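Enoyl-CoA hydratase (Mycobacterium thermoresistibile, PDB 3T3W) probably catalyses the hydration of enoyl-CoA thioesters in lipid metabolism, as a member of the crotonase-like family. Local coordinates at residues 120-125 and 140-145; 34-39 and 71-76. All coordinates share one frame; numbering follows the deposited sequence.

Overall arrangement
From the N terminus, strand 22-27 runs antiparallel to strand 30-35. The chain then passes through helix 46-61 and returns in strand 67-72. Contact 2 closes this beta-alpha-beta loop where both strands end. Helix 95-115 leads on to strand 120-124. Strand 127-129 and helix 133-136 follow, and contact 1 closes that shorter loop on strand 141-145. The two loops follow in series; they neither nest nor cross. Both contacts belong to one mixed sheet, in which strands 67-72 and 120-124 are neighbours. Their centres lie about 14 Å apart. Q125 of contact 1 joins them: its NE2 hydrogen-bonds to the carbonyl oxygens of A72 and G74 in contact 2.

Contact 1 (120-125 and 140-145); sequences SIAAVQ and DLIIAA. With EDO (1,2-ethanediol), chain H.
Two side-chain torsions bring S120 and D140 together. S120 OG sits between its own N and carbonyl carbon (chi1 59°) and accepts the D140 N-H (S120 OG to D140 N 3.0 Å). The D140 carboxylate swings to the side of its own backbone N (chi1 -63°). Its OD2 takes the S120 N-H on the anti side, tilted from the carboxylate plane (D140 OD2 to S120 N 2.9 Å). Each residue thus binds the other's backbone N with its side chain, fastening the start of the two strands. D140 is buried and its charge has two lysine partners: K229 at OD2, and K177 of the second subunit at OD1. These would probably favour the ionised acid. An ethanediol, probably from the crystallisation liquor, donates from O1 to D140 O and also bonds that K177.

Beyond this pair the strands run parallel, 20° apart. A122 is held at both backbone ends: A122 N to L141 O is 2.8 Å, and A122 O to I143 N is also 2.8 Å, the latter nearly straight. V124 N repeats the pattern with I143 O, and V124 O with A145 N. On one face, I121 CG2 lies beside I143 CG1 at 3.9 Å, pointing the same way. On the other, V124 CG2 meets I142 CG2 at 3.9 Å.

This is a buried part of the main sheet of a crotonase fold. Helix 206-217 packs on the I121, A123 and I143 face. Helix 133-136 covers A122, V124 and I142 through C136. Strand 67-72 borders strand 120-124, and strand 199-201 borders strand 141-145.

Contact 2 (34-39 and 71-76); sequences TLNRPE and RANGKH. With EDO (1,2-ethanediol), chain B.
T34 and R71 lie side by side on one face of the sheet, where the two parallel strands of a beta-alpha-beta unit end, in a crotonase fold. Helix 46-61 makes the connection. Strand pairing stops after L35 and A72: L35 N bonds to R71 O, and N73 N to L35 O (2.9 Å).

Side chains carry the rest. R71 starts with CG between its own N and carbonyl carbon (chi1 61°) and bends again at chi3 (-61°). This lays the guanidinium forward along the strand, beside T34 and over toward N73. R71 NH1 reaches T34 OG1 at 3.0 Å, with the hydroxyl oxygen at the guanidinium edge and near its plane. The same NH1 bonds to N73 OD1 at 3.1 Å, from above the amide plane; the bond from NH2 to that oxygen is weak. NE makes a salt bridge with D207.

N73 is shared between neighbours. While its OD1 holds R71, N73 ND2 gives an N-H to N36 OD1 at 3.0 Å. The two amides stand 88° apart. N36 OD1 lies in the plane of the N73 amide, yet ND2 stands above the N36 carbonyl plane, not on a lone pair. T34 CG2 packs on the N73 amide, 3.6 Å from ND2. On the other face of the sheet, L35 CB touches A72 CB at 3.9 Å.

R37 extends away from 71-76 to a salt bridge with D82 and to an ethanediol, probably from the crystallisation liquor. Past the strands, P38 CB rests against N73 O (3.8 Å), with G74 CA 4.3 Å from the same CB.

Contact 1 (120-125 and 140-145)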
loop_
_atom_site.group_PDB
_atom_site.type_symbol
_atom_site.label_atom_id
_atom_site.label_comp_id
_atom_site.label_asym_id
_atom_site.label_seq_id
_atom_site.Cartn_x
_atom_site.Cartn_y
_atom_site.Cartn_z
ATOM N N SER F 120 3.087 -24.263 11.263
ATOM C CA SER F 120 3.608 -25.289 10.365
ATOM C C SER F 120 5.100 -25.137 10.181
ATOM O O SER F 120 5.656 -24.024 10.157
ATOM C CB SER F 120 2.919 -25.248 9.014
ATOM O OG SER F 120 3.088 -23.955 8.397
ATOM N N ILE F 121 5.752 -26.271 10.031
ATOM C CA ILE F 121 7.194 -26.315 9.907
ATOM C C ILE F 121 7.560 -27.218 8.743
ATOM O O ILE F 121 7.101 -28.366 8.690
ATOM C CB ILE F 121 7.846 -26.908 11.190
ATOM C CG1 ILE F 121 7.386 -26.176 12.462
ATOM C CG2 ILE F 121 9.367 -26.885 11.052
ATOM C CD1 ILE F 121 7.755 -26.858 13.801
ATOM N N ALA F 122 8.353 -26.723 7.793
ATOM C CA ALA F 122 8.924 -27.571 6.732
ATOM C C ALA F 122 10.325 -28.048 7.115
ATOM O O ALA F 122 11.142 -27.238 7.583
ATOM C CB ALA F 122 8.984 -26.810 5.395
ATOM N N ALA F 123 10.601 -29.328 6.882
ATOM C CA ALA F 123 11.918 -29.953 7.019
ATOM C C ALA F 123 12.449 -30.220 5.622
ATOM O O ALA F 123 11.884 -31.054 4.892
ATOM C CB ALA F 123 11.800 -31.268 7.794
ATOM N N VAL F 124 13.485 -29.488 5.230
ATOM C CA VAL F 124 13.970 -29.530 3.856
ATOM C C VAL F 124 15.365 -30.135 3.769
ATOM O O VAL F 124 16.323 -29.605 4.293
ATOM C CB VAL F 124 13.957 -28.140 3.175
ATOM C CG1 VAL F 124 14.478 -28.231 1.725
ATOM C CG2 VAL F 124 12.561 -27.541 3.238
ATOM N N GLN F 125 15.465 -31.256 3.056
ATOM C CA GLN F 125 16.751 -31.905 2.774
ATOM C C GLN F 125 17.067 -31.880 1.284
ATOM O O GLN F 125 16.160 -31.827 0.447
ATOM C CB GLN F 125 16.720 -33.349 3.258
ATOM C CG GLN F 125 16.135 -34.382 2.286
ATOM C CD GLN F 125 14.634 -34.475 2.329
ATOM O OE1 GLN F 125 13.909 -33.506 2.648
ATOM N NE2 GLN F 125 14.140 -35.649 1.953
ATOM N N ASP F 140 5.256 -21.855 8.114
ATOM C CA ASP F 140 5.683 -20.771 8.960
ATOM C C ASP F 140 7.184 -20.740 9.186
ATOM O O ASP F 140 7.779 -19.662 9.159
ATOM C CB ASP F 140 4.947 -20.799 10.299
ATOM C CG ASP F 140 3.457 -20.591 10.135
ATOM O OD1 ASP F 140 3.077 -19.607 9.443
ATOM O OD2 ASP F 140 2.692 -21.450 10.628
ATOM N N LEU F 141 7.751 -21.895 9.508
ATOM C CA LEU F 141 9.161 -22.068 9.805
ATOM C C LEU F 141 9.752 -23.092 8.843
ATOM O O LEU F 141 9.049 -24.032 8.390
ATOM C CB LEU F 141 9.345 -22.585 11.226
ATOM C CG LEU F 141 8.550 -21.887 12.343
ATOM C CD1 LEU F 141 8.885 -22.512 13.722
ATOM C CD2 LEU F 141 8.847 -20.384 12.391
ATOM N N ILE F 142 11.017 -22.879 8.493
ATOM C CA ILE F 142 11.781 -23.859 7.689
ATOM C C ILE F 142 13.060 -24.288 8.416
ATOM O O ILE F 142 13.877 -23.445 8.841
ATOM C CB ILE F 142 12.100 -23.356 6.278
ATOM C CG1 ILE F 142 10.814 -22.966 5.501
ATOM C CG2 ILE F 142 12.906 -24.443 5.520
ATOM C CD1 ILE F 142 11.059 -22.285 4.148
ATOM N N ILE F 143 13.216 -25.609 8.581
ATOM C CA ILE F 143 14.455 -26.198 9.105
ATOM C C ILE F 143 15.099 -26.911 7.911
ATOM O O ILE F 143 14.434 -27.694 7.235
ATOM C CB ILE F 143 14.146 -27.190 10.262
ATOM C CG1 ILE F 143 13.257 -26.529 11.375
ATOM C CG2 ILE F 143 15.448 -27.790 10.878
ATOM C CD1 ILE F 143 13.816 -25.288 12.033
ATOM N N ALA F 144 16.361 -26.611 7.615
ATOM C CA ALA F 144 17.053 -27.185 6.477
ATOM C C ALA F 144 18.234 -28.030 6.930
ATOM O O ALA F 144 19.006 -27.649 7.825
ATOM C CB ALA F 144 17.543 -26.110 5.512
ATOM N N ALA F 145 18.384 -29.169 6.276
ATOM C CA ALA F 145 19.635 -29.906 6.378
ATOM C C ALA F 145 20.813 -29.110 5.826
ATOM O O ALA F 145 20.665 -28.327 4.880
ATOM C CB ALA F 145 19.502 -31.254 5.623
HETATM C C1 EDO H . 6.928 -17.304 6.553
HETATM O O1 EDO H . 6.623 -17.350 7.916
HETATM C C2 EDO H . 6.229 -16.149 5.899
HETATM O O2 EDO H . 4.812 -16.425 5.928
#

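Contact 2 (34-39 and 71-76)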
loop_
_atom_site.group_PDB
_atom_site.type_symbol
_atom_site.label_atom_id
_atom_site.label_comp_id
_atom_site.label_asym_id
_atom_site.label_seq_id
_atom_site.Cartn_x
_atom_site.Cartn_y
_atom_site.Cartn_z
ATOM N N THR F 34 4.097 -36.319 4.987
ATOM C CA THR F 34 5.285 -36.726 4.283
ATOM C C THR F 34 5.066 -36.878 2.777
ATOM O O THR F 34 4.169 -37.622 2.353
ATOM C CB THR F 34 5.817 -38.073 4.830
ATOM O OG1 THR F 34 6.199 -37.911 6.196
ATOM C CG2 THR F 34 7.034 -38.547 4.003
ATOM N N LEU F 35 5.883 -36.187 1.980
ATOM C CA LEU F 35 5.964 -36.406 0.538
ATOM C C LEU F 35 6.637 -37.739 0.302
ATOM O O LEU F 35 7.781 -37.926 0.664
ATOM C CB LEU F 35 6.760 -35.299 -0.139
ATOM C CG LEU F 35 6.359 -33.843 0.156
ATOM C CD1 LEU F 35 7.288 -32.903 -0.643
ATOM C CD2 LEU F 35 4.884 -33.621 -0.142
ATOM N N ASN F 36 5.892 -38.691 -0.254
ATOM C CA ASN F 36 6.371 -40.063 -0.409
ATOM C C ASN F 36 6.371 -40.480 -1.881
ATOM O O ASN F 36 5.760 -41.483 -2.264
ATOM C CB ASN F 36 5.535 -41.020 0.432
ATOM C CG ASN F 36 6.152 -42.396 0.522
ATOM O OD1 ASN F 36 7.364 -42.532 0.485
ATOM N ND2 ASN F 36 5.307 -43.434 0.578
ATOM N N ARG F 37 7.047 -39.688 -2.707
ATOM C CA ARG F 37 7.341 -40.046 -4.084
ATOM C C ARG F 37 8.850 -39.963 -4.371
ATOM O O ARG F 37 9.296 -39.301 -5.330
ATOM C CB ARG F 37 6.539 -39.141 -5.037
ATOM C CG ARG F 37 6.368 -39.704 -6.418
ATOM C CD ARG F 37 5.785 -38.682 -7.377
ATOM N NE ARG F 37 5.673 -39.280 -8.712
ATOM C CZ ARG F 37 5.400 -38.588 -9.809
ATOM N NH1 ARG F 37 5.246 -37.297 -9.746
ATOM N NH2 ARG F 37 5.297 -39.194 -10.978
ATOM N N PRO F 38 9.665 -40.675 -3.574
ATOM C CA PRO F 38 11.120 -40.494 -3.689
ATOM C C PRO F 38 11.687 -41.037 -5.007
ATOM O O PRO F 38 12.735 -40.563 -5.507
ATOM C CB PRO F 38 11.654 -41.320 -2.534
ATOM C CG PRO F 38 10.593 -42.376 -2.276
ATOM C CD PRO F 38 9.325 -41.589 -2.465
ATOM N N GLU F 39 11.002 -42.014 -5.567
ATOM C CA GLU F 39 11.394 -42.522 -6.895
ATOM C C GLU F 39 11.435 -41.430 -7.987
ATOM O O GLU F 39 12.089 -41.610 -9.026
ATOM C CB GLU F 39 10.505 -43.703 -7.309
ATOM C CG GLU F 39 9.041 -43.347 -7.660
ATOM C CD GLU F 39 8.068 -43.218 -6.460
ATOM O OE1 GLU F 39 8.456 -43.108 -5.255
ATOM O OE2 GLU F 39 6.850 -43.215 -6.760
ATOM N N ARG F 71 7.416 -32.823 5.656
ATOM C CA ARG F 71 8.701 -33.442 5.384
ATOM C C ARG F 71 8.615 -34.303 4.126
ATOM O O ARG F 71 7.554 -34.444 3.517
ATOM C CB ARG F 71 9.168 -34.271 6.580
ATOM C CG ARG F 71 8.239 -35.427 6.953
ATOM C CD ARG F 71 8.679 -36.299 8.123
ATOM N NE ARG F 71 9.956 -36.928 7.830
ATOM C CZ ARG F 71 10.092 -38.035 7.090
ATOM N NH1 ARG F 71 9.034 -38.658 6.558
ATOM N NH2 ARG F 71 11.303 -38.514 6.858
ATOM N N ALA F 72 9.724 -34.916 3.752
ATOM C CA ALA F 72 9.815 -35.632 2.476
ATOM C C ALA F 72 10.754 -36.828 2.622
ATOM O O ALA F 72 11.822 -36.703 3.241
ATOM C CB ALA F 72 10.317 -34.716 1.382
ATOM N N ASN F 73 10.344 -37.962 2.050
ATOM C CA ASN F 73 11.194 -39.159 2.015
ATOM C C ASN F 73 12.253 -39.090 0.942
ATOM O O ASN F 73 12.091 -38.443 -0.097
ATOM C CB ASN F 73 10.370 -40.417 1.858
ATOM C CG ASN F 73 9.677 -40.820 3.152
ATOM O OD1 ASN F 73 10.079 -40.396 4.265
ATOM N ND2 ASN F 73 8.606 -41.597 3.024
ATOM N N GLY F 74 13.382 -39.746 1.222
ATOM C CA GLY F 74 14.484 -39.825 0.281
ATOM C C GLY F 74 15.513 -38.714 0.357
ATOM O O GLY F 74 15.630 -37.980 1.347
ATOM N N LYS F 75 16.292 -38.612 -0.704
ATOM C CA LYS F 75 17.445 -37.724 -0.710
ATOM C C LYS F 75 17.070 -36.248 -0.884
ATOM O O LYS F 75 17.816 -35.373 -0.443
ATOM C CB LYS F 75 18.376 -38.068 -1.892
ATOM N N HIS F 76 15.941 -36.001 -1.545
ATOM C CA HIS F 76 15.562 -34.661 -2.007
ATOM C C HIS F 76 14.168 -34.290 -1.587
ATOM O O HIS F 76 13.214 -35.051 -1.793
ATOM C CB HIS F 76 15.661 -34.591 -3.540
ATOM C CG HIS F 76 17.042 -34.884 -4.063
ATOM N ND1 HIS F 76 18.111 -34.130 -3.738
ATOM C CD2 HIS F 76 17.517 -35.918 -4.890
ATOM C CE1 HIS F 76 19.225 -34.646 -4.323
ATOM N NE2 HIS F 76 18.864 -35.741 -5.034
HETATM C C1 EDO B . 3.402 -41.696 -12.296
HETATM O O1 EDO B . 4.821 -41.616 -12.157
HETATM C C2 EDO B . 2.813 -42.725 -11.330
HETATM O O2 EDO B . 3.204 -42.444 -9.967
#